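Local coordinates for protein type IV pilus biogenesis factor PilY1 (Pseudomonas aeruginosa, PDB 3HX6) that primes type IV pilus assembly, supports twitching motility and adhesion to host cells, and binds calcium, whose uptake and release seem to regulate pilus retraction, at residues T54-Y60 with V141-A145; L315-V319 with Y369-D373; R389-Q395 with Q431-D437. The protein carries 3 engineered substitutions. All blocks are in the same frame, centred on the assembly; numbering follows the deposited sequence.

Interaction 1: residues T54-Y60 with V141-A145; sequences TVGKAQY and VVADA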
ATOM      1  N   THR A  54      -6.638  -8.294 -13.380  1.00 44.47           N
ATOM      2  CA  THR A  54      -7.296  -8.848 -12.207  1.00 43.89           C
ATOM      3  C   THR A  54      -8.457  -7.953 -11.785  1.00 41.81           C
ATOM      4  O   THR A  54      -8.346  -6.729 -11.801  1.00 41.87           O
ATOM      5  CB  THR A  54      -6.321  -8.990 -11.022  1.00 44.88           C
ATOM      6  OG1 THR A  54      -7.055  -9.370  -9.849  1.00 46.01           O
ATOM      7  CG2 THR A  54      -5.589  -7.682 -10.770  1.00 44.63           C
ATOM      8  N   VAL A  55      -9.573  -8.570 -11.416  1.00 40.03           N
ATOM      9  CA  VAL A  55     -10.747  -7.817 -10.999  1.00 37.90           C
ATOM     10  C   VAL A  55     -11.144  -8.124  -9.560  1.00 37.14           C
ATOM     11  O   VAL A  55     -11.771  -9.147  -9.279  1.00 36.25           O
ATOM     12  CB  VAL A  55     -11.951  -8.110 -11.920  1.00 37.96           C
ATOM     13  CG1 VAL A  55     -13.174  -7.361 -11.424  1.00 35.54           C
ATOM     14  CG2 VAL A  55     -11.621  -7.702 -13.354  1.00 37.64           C
ATOM     15  N   GLY A  56     -10.770  -7.223  -8.656  1.00 36.22           N
ATOM     16  CA  GLY A  56     -11.101  -7.379  -7.252  1.00 35.47           C
ATOM     17  C   GLY A  56     -11.868  -6.167  -6.752  1.00 34.77           C
ATOM     18  O   GLY A  56     -13.095  -6.119  -6.847  1.00 33.90           O
ATOM     19  N   LYS A  57     -11.141  -5.183  -6.228  1.00 34.25           N
ATOM     20  CA  LYS A  57     -11.752  -3.961  -5.713  1.00 34.57           C
ATOM     21  C   LYS A  57     -12.008  -2.941  -6.821  1.00 33.28           C
ATOM     22  O   LYS A  57     -11.574  -3.123  -7.965  1.00 31.76           O
ATOM     23  CB  LYS A  57     -10.848  -3.311  -4.663  1.00 36.21           C
ATOM     24  CG  LYS A  57     -10.692  -4.091  -3.370  1.00 41.93           C
ATOM     25  CD  LYS A  57     -10.003  -3.229  -2.321  1.00 44.60           C
ATOM     26  CE  LYS A  57      -9.881  -3.953  -0.992  1.00 48.01           C
ATOM     27  NZ  LYS A  57      -9.341  -3.058   0.076  1.00 51.27           N
ATOM     28  N   ALA A  58     -12.713  -1.868  -6.469  1.00 30.13           N
ATOM     29  CA  ALA A  58     -13.003  -0.803  -7.419  1.00 28.18           C
ATOM     30  C   ALA A  58     -11.649  -0.274  -7.875  1.00 27.56           C
ATOM     31  O   ALA A  58     -10.698  -0.221  -7.093  1.00 26.68           O
ATOM     32  CB  ALA A  58     -13.805   0.301  -6.752  1.00 24.84           C
ATOM     33  N   GLN A  59     -11.563   0.109  -9.141  1.00 26.48           N
ATOM     34  CA  GLN A  59     -10.313   0.597  -9.694  1.00 27.29           C
ATOM     35  C   GLN A  59      -9.891   1.987  -9.237  1.00 26.37           C
ATOM     36  O   GLN A  59      -8.704   2.248  -9.072  1.00 24.93           O
ATOM     37  CB  GLN A  59     -10.381   0.563 -11.224  1.00 28.11           C
ATOM     38  CG  GLN A  59      -9.280   1.353 -11.913  1.00 29.31           C
ATOM     39  CD  GLN A  59      -9.321   1.219 -13.424  1.00 30.39           C
ATOM     40  OE1 GLN A  59     -10.392   1.134 -14.024  1.00 29.36           O
ATOM     41  NE2 GLN A  59      -8.148   1.221 -14.047  1.00 31.47           N
ATOM     42  N   TYR A  60     -10.853   2.875  -9.020  1.00 27.45           N
ATOM     43  CA  TYR A  60     -10.525   4.246  -8.641  1.00 26.94           C
ATOM     44  C   TYR A  60     -10.838   4.612  -7.199  1.00 27.63           C
ATOM     45  O   TYR A  60     -11.468   3.854  -6.464  1.00 26.35           O
ATOM     46  CB  TYR A  60     -11.271   5.229  -9.553  1.00 28.24           C
ATOM     47  CG  TYR A  60     -11.293   4.856 -11.023  1.00 29.78           C
ATOM     48  CD1 TYR A  60     -10.114   4.753 -11.759  1.00 31.77           C
ATOM     49  CD2 TYR A  60     -12.499   4.602 -11.677  1.00 28.98           C
ATOM     50  CE1 TYR A  60     -10.135   4.404 -13.117  1.00 31.87           C
ATOM     51  CE2 TYR A  60     -12.532   4.254 -13.030  1.00 30.42           C
ATOM     52  CZ  TYR A  60     -11.346   4.153 -13.745  1.00 32.30           C
ATOM     53  OH  TYR A  60     -11.370   3.780 -15.077  1.00 32.87           O
ATOM     54  N   VAL A 141      -7.877  -5.951 -21.151  1.00 19.93           N
ATOM     55  CA  VAL A 141      -7.858  -4.749 -20.332  1.00 19.52           C
ATOM     56  C   VAL A 141      -9.113  -4.729 -19.466  1.00 20.28           C
ATOM     57  O   VAL A 141     -10.217  -4.954 -19.965  1.00 22.84           O
ATOM     58  CB  VAL A 141      -7.844  -3.485 -21.215  1.00 17.05           C
ATOM     59  CG1 VAL A 141      -8.199  -2.259 -20.384  1.00 18.18           C
ATOM     60  CG2 VAL A 141      -6.475  -3.316 -21.851  1.00 17.24           C
ATOM     61  N   VAL A 142      -8.948  -4.489 -18.169  1.00 19.22           N
ATOM     62  CA  VAL A 142     -10.099  -4.411 -17.277  1.00 19.02           C
ATOM     63  C   VAL A 142     -10.113  -3.007 -16.690  1.00 17.37           C
ATOM     64  O   VAL A 142      -9.066  -2.457 -16.365  1.00 17.04           O
ATOM     65  CB  VAL A 142     -10.030  -5.445 -16.122  1.00 19.02           C
ATOM     66  CG1 VAL A 142      -9.963  -6.857 -16.693  1.00 21.16           C
ATOM     67  CG2 VAL A 142      -8.826  -5.170 -15.228  1.00 18.56           C
ATOM     68  N   ALA A 143     -11.294  -2.421 -16.568  1.00 16.25           N
ATOM     69  CA  ALA A 143     -11.389  -1.080 -16.022  1.00 16.47           C
ATOM     70  C   ALA A 143     -12.800  -0.803 -15.554  1.00 16.62           C
ATOM     71  O   ALA A 143     -13.738  -1.512 -15.923  1.00 17.27           O
ATOM     72  CB  ALA A 143     -10.982  -0.052 -17.084  1.00 17.16           C
ATOM     73  N   ASP A 144     -12.943   0.214 -14.713  1.00 15.87           N
ATOM     74  CA  ASP A 144     -14.258   0.610 -14.243  1.00 16.89           C
ATOM     75  C   ASP A 144     -14.737   1.669 -15.223  1.00 15.94           C
ATOM     76  O   ASP A 144     -13.961   2.519 -15.656  1.00 15.05           O
ATOM     77  CB  ASP A 144     -14.185   1.191 -12.830  1.00 18.61           C
ATOM     78  CG  ASP A 144     -13.984   0.120 -11.773  1.00 19.64           C
ATOM     79  OD1 ASP A 144     -14.161  -1.069 -12.098  1.00 20.04           O
ATOM     80  OD2 ASP A 144     -13.662   0.467 -10.620  1.00 20.66           O
ATOM     81  N   ALA A 145     -16.005   1.595 -15.601  1.00 15.19           N
ATOM     82  CA  ALA A 145     -16.565   2.555 -16.536  1.00 15.10           C
ATOM     83  C   ALA A 145     -18.010   2.832 -16.159  1.00 14.91           C
ATOM     84  O   ALA A 145     -18.649   2.033 -15.484  1.00 15.51           O
ATOM     85  CB  ALA A 145     -16.482   2.013 -17.965  1.00 12.18           C
TER
HETATM   86  O   HOH W   1     -12.729  -2.827 -10.626  1.00 22.57           O

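Interaction 2: residues L315-V319 with Y369-D373; sequences LYSAV and YGIWD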
ATOM      1  N   LEU A 315       3.447  14.363 -33.992  1.00 15.67           N
ATOM      2  CA  LEU A 315       4.315  15.076 -33.064  1.00 14.35           C
ATOM      3  C   LEU A 315       5.763  14.773 -33.426  1.00 13.29           C
ATOM      4  O   LEU A 315       6.648  15.621 -33.284  1.00 12.78           O
ATOM      5  CB  LEU A 315       4.067  14.603 -31.628  1.00 13.17           C
ATOM      6  CG  LEU A 315       4.927  15.242 -30.535  1.00 11.52           C
ATOM      7  CD1 LEU A 315       4.419  16.665 -30.246  1.00 11.75           C
ATOM      8  CD2 LEU A 315       4.849  14.400 -29.273  1.00 11.31           C
ATOM      9  N   TYR A 316       5.987  13.554 -33.904  1.00 13.97           N
ATOM     10  CA  TYR A 316       7.326  13.090 -34.239  1.00 13.79           C
ATOM     11  C   TYR A 316       7.255  11.849 -35.137  1.00 14.38           C
ATOM     12  O   TYR A 316       6.242  11.146 -35.163  1.00 12.84           O
ATOM     13  CB  TYR A 316       8.048  12.749 -32.925  1.00 14.08           C
ATOM     14  CG  TYR A 316       9.529  12.491 -33.042  1.00 15.23           C
ATOM     15  CD1 TYR A 316      10.034  11.191 -33.141  1.00 14.87           C
ATOM     16  CD2 TYR A 316      10.432  13.555 -33.076  1.00 15.11           C
ATOM     17  CE1 TYR A 316      11.413  10.960 -33.274  1.00 15.43           C
ATOM     18  CE2 TYR A 316      11.803  13.336 -33.207  1.00 15.31           C
ATOM     19  CZ  TYR A 316      12.287  12.045 -33.306  1.00 15.91           C
ATOM     20  OH  TYR A 316      13.645  11.851 -33.435  1.00 17.64           O
ATOM     21  N   SER A 317       8.323  11.600 -35.890  1.00 13.93           N
ATOM     22  CA  SER A 317       8.412  10.420 -36.751  1.00 13.22           C
ATOM     23  C   SER A 317       9.752   9.770 -36.432  1.00 15.18           C
ATOM     24  O   SER A 317      10.814  10.326 -36.729  1.00 15.83           O
ATOM     25  CB  SER A 317       8.348  10.808 -38.225  1.00 12.69           C
ATOM     26  OG  SER A 317       7.061  11.281 -38.566  1.00 15.04           O
ATOM     27  N   ALA A 318       9.687   8.595 -35.816  1.00 13.97           N
ATOM     28  CA  ALA A 318      10.869   7.854 -35.396  1.00 15.25           C
ATOM     29  C   ALA A 318      11.605   7.079 -36.483  1.00 15.25           C
ATOM     30  O   ALA A 318      11.024   6.238 -37.168  1.00 15.06           O
ATOM     31  CB  ALA A 318      10.487   6.895 -34.254  1.00 12.25           C
ATOM     32  N   VAL A 319      12.895   7.370 -36.618  1.00 16.17           N
ATOM     33  CA  VAL A 319      13.760   6.688 -37.574  1.00 16.12           C
ATOM     34  C   VAL A 319      15.061   6.371 -36.847  1.00 16.04           C
ATOM     35  O   VAL A 319      15.476   7.115 -35.950  1.00 16.79           O
ATOM     36  CB  VAL A 319      14.083   7.570 -38.811  1.00 17.75           C
ATOM     37  CG1 VAL A 319      12.801   7.889 -39.568  1.00 17.40           C
ATOM     38  CG2 VAL A 319      14.791   8.852 -38.378  1.00 18.44           C
ATOM     39  N   TYR A 369      12.363   7.514 -26.956  1.00 12.54           N
ATOM     40  CA  TYR A 369      12.346   8.949 -27.206  1.00 12.85           C
ATOM     41  C   TYR A 369      11.584   9.725 -26.153  1.00 12.81           C
ATOM     42  O   TYR A 369      10.634   9.221 -25.556  1.00 14.15           O
ATOM     43  CB  TYR A 369      11.684   9.269 -28.557  1.00 12.36           C
ATOM     44  CG  TYR A 369      12.396   8.720 -29.770  1.00 14.39           C
ATOM     45  CD1 TYR A 369      12.039   7.489 -30.312  1.00 12.31           C
ATOM     46  CD2 TYR A 369      13.423   9.441 -30.382  1.00 12.46           C
ATOM     47  CE1 TYR A 369      12.683   6.984 -31.438  1.00 14.49           C
ATOM     48  CE2 TYR A 369      14.080   8.946 -31.508  1.00 14.39           C
ATOM     49  CZ  TYR A 369      13.706   7.720 -32.030  1.00 13.77           C
ATOM     50  OH  TYR A 369      14.348   7.224 -33.138  1.00 14.80           O
ATOM     51  N   GLY A 370      12.009  10.970 -25.962  1.00 11.99           N
ATOM     52  CA  GLY A 370      11.356  11.879 -25.045  1.00 10.94           C
ATOM     53  C   GLY A 370      11.171  13.150 -25.860  1.00 13.62           C
ATOM     54  O   GLY A 370      12.127  13.894 -26.066  1.00 11.64           O
ATOM     55  N   ILE A 371       9.951  13.399 -26.334  1.00 13.79           N
ATOM     56  CA  ILE A 371       9.671  14.574 -27.156  1.00 13.15           C
ATOM     57  C   ILE A 371       8.822  15.630 -26.448  1.00 12.88           C
ATOM     58  O   ILE A 371       7.787  15.331 -25.865  1.00 10.23           O
ATOM     59  CB  ILE A 371       8.940  14.177 -28.457  1.00 12.19           C
ATOM     60  CG1 ILE A 371       9.770  13.158 -29.235  1.00 13.24           C
ATOM     61  CG2 ILE A 371       8.679  15.424 -29.306  1.00 14.49           C
ATOM     62  CD1 ILE A 371      11.137  13.656 -29.658  1.00  7.29           C
ATOM     63  N   TRP A 372       9.253  16.880 -26.529  1.00 12.40           N
ATOM     64  CA  TRP A 372       8.525  17.959 -25.880  1.00 13.48           C
ATOM     65  C   TRP A 372       7.308  18.424 -26.670  1.00 12.54           C
ATOM     66  O   TRP A 372       7.440  18.917 -27.784  1.00 14.61           O
ATOM     67  CB  TRP A 372       9.459  19.146 -25.658  1.00 14.17           C
ATOM     68  CG  TRP A 372       8.904  20.231 -24.785  1.00 17.16           C
ATOM     69  CD1 TRP A 372       7.728  20.212 -24.087  1.00 16.73           C
ATOM     70  CD2 TRP A 372       9.542  21.472 -24.459  1.00 15.70           C
ATOM     71  NE1 TRP A 372       7.599  21.359 -23.346  1.00 15.84           N
ATOM     72  CE2 TRP A 372       8.698  22.150 -23.553  1.00 16.89           C
ATOM     73  CE3 TRP A 372      10.749  22.073 -24.843  1.00 17.63           C
ATOM     74  CZ2 TRP A 372       9.024  23.406 -23.021  1.00 17.79           C
ATOM     75  CZ3 TRP A 372      11.074  23.326 -24.315  1.00 17.50           C
ATOM     76  CH2 TRP A 372      10.212  23.976 -23.413  1.00 17.38           C
ATOM     77  N   ASP A 373       6.123  18.238 -26.100  1.00 10.91           N
ATOM     78  CA  ASP A 373       4.895  18.720 -26.727  1.00 12.50           C
ATOM     79  C   ASP A 373       4.639  20.004 -25.936  1.00 11.50           C
ATOM     80  O   ASP A 373       4.262  19.942 -24.773  1.00 10.91           O
ATOM     81  CB  ASP A 373       3.733  17.747 -26.508  1.00 12.25           C
ATOM     82  CG  ASP A 373       2.456  18.209 -27.187  1.00 15.14           C
ATOM     83  OD1 ASP A 373       2.418  19.373 -27.650  1.00 15.51           O
ATOM     84  OD2 ASP A 373       1.489  17.418 -27.253  1.00 12.99           O
TER
HETATM   85  O   HOH W   2      14.157   9.594 -34.749  1.00 14.16           O

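Interaction 3: residues R389-Q395 with Q431-D437; sequences RGNLQQQ and QSGWYLD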
ATOM      1  N   ARG A 389      16.490  13.573 -34.590  1.00 18.88           N
ATOM      2  CA  ARG A 389      17.400  13.271 -33.493  1.00 20.90           C
ATOM      3  C   ARG A 389      18.329  14.455 -33.229  1.00 20.63           C
ATOM      4  O   ARG A 389      18.794  14.649 -32.106  1.00 21.56           O
ATOM      5  CB  ARG A 389      18.240  12.040 -33.836  1.00 20.77           C
ATOM      6  CG  ARG A 389      17.441  10.763 -33.946  1.00 21.42           C
ATOM      7  CD  ARG A 389      18.325   9.608 -34.382  1.00 21.83           C
ATOM      8  NE  ARG A 389      17.649   8.341 -34.154  1.00 23.48           N
ATOM      9  CZ  ARG A 389      18.185   7.316 -33.506  1.00 21.01           C
ATOM     10  NH1 ARG A 389      19.418   7.402 -33.025  1.00 19.22           N
ATOM     11  NH2 ARG A 389      17.471   6.218 -33.314  1.00 19.75           N
ATOM     12  N   GLY A 390      18.598  15.235 -34.275  1.00 19.35           N
ATOM     13  CA  GLY A 390      19.478  16.389 -34.154  1.00 18.48           C
ATOM     14  C   GLY A 390      18.984  17.447 -33.184  1.00 19.51           C
ATOM     15  O   GLY A 390      19.780  18.203 -32.618  1.00 19.09           O
ATOM     16  N   ASN A 391      17.671  17.510 -32.987  1.00 18.08           N
ATOM     17  CA  ASN A 391      17.086  18.483 -32.065  1.00 17.03           C
ATOM     18  C   ASN A 391      16.975  17.902 -30.663  1.00 18.05           C
ATOM     19  O   ASN A 391      16.455  18.551 -29.754  1.00 18.59           O
ATOM     20  CB  ASN A 391      15.689  18.874 -32.529  1.00 16.51           C
ATOM     21  CG  ASN A 391      15.655  19.276 -33.983  1.00 19.87           C
ATOM     22  OD1 ASN A 391      15.107  18.562 -34.820  1.00 18.24           O
ATOM     23  ND2 ASN A 391      16.257  20.418 -34.295  1.00 17.95           N
ATOM     24  N   LEU A 392      17.464  16.679 -30.490  1.00 16.58           N
ATOM     25  CA  LEU A 392      17.368  16.002 -29.203  1.00 15.57           C
ATOM     26  C   LEU A 392      18.728  15.706 -28.591  1.00 15.88           C
ATOM     27  O   LEU A 392      19.736  15.659 -29.291  1.00 16.90           O
ATOM     28  CB  LEU A 392      16.602  14.683 -29.381  1.00 14.37           C
ATOM     29  CG  LEU A 392      15.317  14.733 -30.214  1.00 12.28           C
ATOM     30  CD1 LEU A 392      14.747  13.329 -30.366  1.00 11.59           C
ATOM     31  CD2 LEU A 392      14.306  15.661 -29.552  1.00 10.83           C
ATOM     32  N   GLN A 393      18.742  15.509 -27.278  1.00 15.82           N
ATOM     33  CA  GLN A 393      19.966  15.182 -26.575  1.00 16.93           C
ATOM     34  C   GLN A 393      20.088  13.671 -26.525  1.00 17.54           C
ATOM     35  O   GLN A 393      19.219  12.981 -25.994  1.00 17.49           O
ATOM     36  CB  GLN A 393      19.944  15.719 -25.149  1.00 17.20           C
ATOM     37  CG  GLN A 393      21.148  15.275 -24.333  1.00 17.61           C
ATOM     38  CD  GLN A 393      22.452  15.646 -25.009  1.00 18.73           C
ATOM     39  OE1 GLN A 393      22.643  16.792 -25.406  1.00 21.96           O
ATOM     40  NE2 GLN A 393      23.356  14.684 -25.140  1.00 15.47           N
ATOM     41  N   GLN A 394      21.170  13.162 -27.088  1.00 17.86           N
ATOM     42  CA  GLN A 394      21.412  11.734 -27.100  1.00 18.11           C
ATOM     43  C   GLN A 394      21.858  11.244 -25.727  1.00 17.37           C
ATOM     44  O   GLN A 394      22.531  11.961 -24.985  1.00 17.67           O
ATOM     45  CB  GLN A 394      22.496  11.406 -28.131  1.00 18.81           C
ATOM     46  CG  GLN A 394      22.934   9.953 -28.151  1.00 20.03           C
ATOM     47  CD  GLN A 394      24.138   9.733 -29.055  1.00 24.83           C
ATOM     48  OE1 GLN A 394      25.180  10.368 -28.879  1.00 23.46           O
ATOM     49  NE2 GLN A 394      24.002   8.836 -30.022  1.00 22.74           N
ATOM     50  N   GLN A 395      21.449  10.027 -25.391  1.00 14.44           N
ATOM     51  CA  GLN A 395      21.846   9.376 -24.149  1.00 14.06           C
ATOM     52  C   GLN A 395      22.267   7.998 -24.651  1.00 16.27           C
ATOM     53  O   GLN A 395      21.833   7.562 -25.724  1.00 15.72           O
ATOM     54  CB  GLN A 395      20.674   9.239 -23.168  1.00 13.71           C
ATOM     55  CG  GLN A 395      20.002  10.549 -22.738  1.00 12.45           C
ATOM     56  CD  GLN A 395      20.871  11.436 -21.852  1.00 15.44           C
ATOM     57  OE1 GLN A 395      20.496  12.573 -21.538  1.00 16.04           O
ATOM     58  NE2 GLN A 395      22.028  10.925 -21.438  1.00  9.85           N
ATOM     59  N   GLN A 431      16.914  22.375 -27.457  1.00 20.45           N
ATOM     60  CA  GLN A 431      16.700  20.945 -27.659  1.00 18.32           C
ATOM     61  C   GLN A 431      15.240  20.664 -27.326  1.00 17.71           C
ATOM     62  O   GLN A 431      14.698  21.219 -26.375  1.00 17.18           O
ATOM     63  CB  GLN A 431      17.636  20.115 -26.769  1.00 18.10           C
ATOM     64  CG  GLN A 431      19.090  20.128 -27.246  1.00 16.91           C
ATOM     65  CD  GLN A 431      20.024  19.355 -26.338  1.00 18.84           C
ATOM     66  OE1 GLN A 431      20.084  19.607 -25.136  1.00 21.56           O
ATOM     67  NE2 GLN A 431      20.768  18.414 -26.909  1.00 17.70           N
ATOM     68  N   SER A 432      14.585  19.824 -28.119  1.00 18.02           N
ATOM     69  CA  SER A 432      13.182  19.535 -27.861  1.00 17.83           C
ATOM     70  C   SER A 432      12.966  18.186 -27.213  1.00 17.39           C
ATOM     71  O   SER A 432      11.834  17.714 -27.101  1.00 16.36           O
ATOM     72  CB  SER A 432      12.378  19.621 -29.153  1.00 17.45           C
ATOM     73  OG  SER A 432      12.307  20.966 -29.588  1.00 22.24           O
ATOM     74  N   GLY A 433      14.051  17.564 -26.774  1.00 17.13           N
ATOM     75  CA  GLY A 433      13.907  16.276 -26.133  1.00 16.47           C
ATOM     76  C   GLY A 433      15.179  15.465 -26.066  1.00 15.48           C
ATOM     77  O   GLY A 433      16.292  16.003 -26.032  1.00 14.74           O
ATOM     78  N   TRP A 434      14.999  14.150 -26.067  1.00 12.83           N
ATOM     79  CA  TRP A 434      16.114  13.235 -25.972  1.00 13.65           C
ATOM     80  C   TRP A 434      15.779  11.898 -26.604  1.00 13.68           C
ATOM     81  O   TRP A 434      14.632  11.639 -26.953  1.00 13.13           O
ATOM     82  CB  TRP A 434      16.470  13.018 -24.497  1.00 12.76           C
ATOM     83  CG  TRP A 434      15.278  12.646 -23.610  1.00 12.85           C
ATOM     84  CD1 TRP A 434      14.587  13.477 -22.773  1.00 11.18           C
ATOM     85  CD2 TRP A 434      14.706  11.339 -23.432  1.00 10.69           C
ATOM     86  NE1 TRP A 434      13.629  12.770 -22.075  1.00 12.57           N
ATOM     87  CE2 TRP A 434      13.683  11.456 -22.461  1.00 12.87           C
ATOM     88  CE3 TRP A 434      14.962  10.080 -23.993  1.00 10.59           C
ATOM     89  CZ2 TRP A 434      12.920  10.361 -22.038  1.00  9.08           C
ATOM     90  CZ3 TRP A 434      14.197   8.987 -23.571  1.00  9.33           C
ATOM     91  CH2 TRP A 434      13.193   9.139 -22.603  1.00 10.25           C
ATOM     92  N   TYR A 435      16.796  11.060 -26.761  1.00 14.32           N
ATOM     93  CA  TYR A 435      16.600   9.726 -27.302  1.00 14.35           C
ATOM     94  C   TYR A 435      17.668   8.809 -26.736  1.00 13.46           C
ATOM     95  O   TYR A 435      18.732   9.256 -26.321  1.00 11.98           O
ATOM     96  CB  TYR A 435      16.638   9.715 -28.836  1.00 15.76           C
ATOM     97  CG  TYR A 435      17.994   9.962 -29.467  1.00 19.48           C
ATOM     98  CD1 TYR A 435      18.419  11.253 -29.775  1.00 19.66           C
ATOM     99  CD2 TYR A 435      18.834   8.894 -29.799  1.00 21.44           C
ATOM    100  CE1 TYR A 435      19.648  11.478 -30.408  1.00 21.21           C
ATOM    101  CE2 TYR A 435      20.063   9.106 -30.427  1.00 19.91           C
ATOM    102  CZ  TYR A 435      20.461  10.399 -30.729  1.00 21.74           C
ATOM    103  OH  TYR A 435      21.669  10.613 -31.349  1.00 24.48           O
ATOM    104  N   LEU A 436      17.361   7.523 -26.693  1.00 14.48           N
ATOM    105  CA  LEU A 436      18.281   6.528 -26.175  1.00 13.96           C
ATOM    106  C   LEU A 436      18.103   5.283 -27.028  1.00 14.85           C
ATOM    107  O   LEU A 436      17.047   4.670 -26.998  1.00 14.16           O
ATOM    108  CB  LEU A 436      17.934   6.211 -24.714  1.00 12.25           C
ATOM    109  CG  LEU A 436      18.658   5.048 -24.022  1.00 14.80           C
ATOM    110  CD1 LEU A 436      20.132   5.392 -23.851  1.00 14.74           C
ATOM    111  CD2 LEU A 436      18.021   4.775 -22.657  1.00 17.58           C
ATOM    112  N   ASP A 437      19.118   4.919 -27.804  1.00 16.08           N
ATOM    113  CA  ASP A 437      19.014   3.717 -28.619  1.00 17.49           C
ATOM    114  C   ASP A 437      19.194   2.525 -27.683  1.00 17.55           C
ATOM    115  O   ASP A 437      20.051   2.543 -26.792  1.00 17.77           O
ATOM    116  CB  ASP A 437      20.085   3.698 -29.717  1.00 19.07           C
ATOM    117  CG  ASP A 437      19.809   4.705 -30.830  1.00 21.46           C
ATOM    118  OD1 ASP A 437      18.737   4.628 -31.463  1.00 22.29           O
ATOM    119  OD2 ASP A 437      20.667   5.577 -31.075  1.00 24.62           O
TER
HETATM  120  O   HOH W   3      21.779   8.922 -33.545  1.00 30.32           O
HETATM  121  O   HOH W   4      20.679  18.286 -30.074  1.00 29.46           O
HETATM  122  O   HOH W   5      22.871   6.469 -30.110  1.00 21.77           O
HETATM  123  O   HOH W   6      21.993   5.655 -27.446  1.00 19.89           O

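Interaction 1: residues T54-Y60 with V141-A145
Gln-59, in the loop after strand 54-55, and Asp-144, on strand 141-147, are tied by a reciprocal pair of hydrogen bonds, each residue giving its backbone N to the other's side chain. Gln-59 N reaches Asp-144 OD2 at 2.6 Å with an N-H...O angle of 163°, coming from above the carboxylate plane rather than within it. In return Asp-144 N donates to Gln-59 OE1 at 2.8 Å. With CG trans to the backbone N (chi1 166°) and the chain extended beyond it, Gln-59 spans the gap and lays OE1 against Ala-143 CB as well, 3.3 Å off.

The two strands open consecutive four-stranded antiparallel sheets, blades of the PilY1 beta-propeller, so the loop 56-60 straps one blade to the next. Asp-144 is buried, and both of its carboxylate oxygens are satisfied. OD2 also bonds Tyr-74 OH, a hydroxyl shared with Tyr-60 N, while OD1 is hydrogen-bonded to Thr-153 OG1 and takes a proton from a water 2.7 Å away. That water donates its second proton to Lys-57 O at 2.9 Å and so carries the network back to the loop.

Tyr-60 works from the far end of its ring. Its CE2 lies 3.5 Å from Asp-144 CB, with ring and carboxylate planes almost perpendicular, and its OH sits 2.9 Å from Asp-144 O, near the ring plane, although that proton has another acceptor within reach. At the strand end of the contact, Val-55 CG2 packs on Val-142 CG1 at 3.8 Å.

Interaction 2: residues L315-V319 with Y369-D373
Leu-315, Tyr-316 and Ala-318 pack against Tyr-369, Ile-371 and Asp-373 in a buried, largely apolar contact between two sheets of the beta-propeller region: the edge strand 307-317 of a four-stranded blade meets strand 367-373 of the mixed sheet that comes next. The touching parts run in roughly opposite directions, 159° apart, and side chains rather than backbone bonds join them. A classic beta bulge, in which Leu-315 and Tyr-316 both face Leu-277, lets these two successive residues turn their CB atoms toward the neighbouring sheet.

Ile-371 fills the middle. Its CD1 sits over one face of the Tyr-316 ring, 3.8 Å from the centroid and 24° off the normal, a CH-pi contact shifted toward the CD2-CE2 rim. The other branch, CG2, anti to the backbone N, meets Leu-315 CG at 4.0 Å. Leu-315 also sends CD1 across the Asp-373 side chain at a slant, 3.9 Å from its CG; the polar end of that aspartate is engaged by Tyr-269 OH and by a salt bridge to Arg-279.

The two tyrosines meet obliquely, centroids 5.1 Å apart and planes at 48°, with Tyr-316 CE1 lying over a face of the Tyr-369 ring. Ala-318 CB touches the same ring at Tyr-369 CE1, 3.6 Å away. Leu-392 closes over this cluster, touching Tyr-316, Tyr-369 and Ile-371. The hydroxyl of Tyr-369 is held by Gln-326 and Arg-389, and a water ties the polar ends together: it bonds Tyr-316 OH at 2.7 Å and Tyr-369 OH at 2.9 Å, and accepts a proton from Val-319 N.

Interaction 3: residues R389-Q395 with Q431-D437
Tyr-435 is clamped between Arg-389 and Gln-394 where strands 392-395 and 433-437 pair in parallel within the mixed sheet. Arg-389 CG sits over the centre of one ring face, 4.3 Å from the centroid, and Gln-394 CA covers the opposite face at 4.0 Å; Leu-392 CB fills in at the ring edge. The ring stands there because chi1 of 70° puts CG between the backbone N and the carbonyl carbon, folding the side chain back across the neighbouring strand.

Past the ring, the extended arginine grips Asp-437 end-on. NH1 bonds OD2 at 2.9 Å and NH2 bonds OD1 at 2.7 Å, each oxygen using its syn lone pair, with guanidinium and carboxylate only 19° from coplanar. Thr-367 OG1 also bonds Asp-437 OD1, while Arg-389 NE and NH2 reach Val-319 O and Tyr-369 OH, so the bridge is fixed from several sides. Leu-392 CD2 presses unusually close on Gly-433 CA, 3.5 Å away. Alternating backbone bonds hold the strands, among them Gln-393 N to Gly-433 O and Tyr-435 N to Gln-393 O.

The solvent side is bridged by waters instead. On the side where Gln-431 NE2 gives a straight bond (176°) to Gln-393 OE1, 2.9 Å away and from above the carbonyl plane, one water joins Gly-390 O, Leu-392 O and Gln-431 NE2; Gln-431 OE1 is taken by Asn-421 N. Another water links Gln-395 O to Asp-437 N. Beside the salt bridge, a third donates to Asp-437 OD2 at 2.6 Å and takes a weak bond from Gln-394 NE2.

Overall arrangement
Along the chain the three contacts come in series, interaction 1 first and interaction 3 last. Interaction 1 joins the first two blades and lies on the opposite side of the chain's centre from the others, its centre 32 Å from that of interaction 2 and 37 Å from that of interaction 3. The latter two are neighbours, centres 9 Å apart: strand 367-373 packs on strand 307-317 in interaction 2 and is the antiparallel neighbour of strand 433-437, with a probable bond from Trp-372 N to Ser-432 O. Together they couple a propeller blade to the mixed sheet that follows the blade in the chain, in this calcium-binding C-terminal part of PilY1.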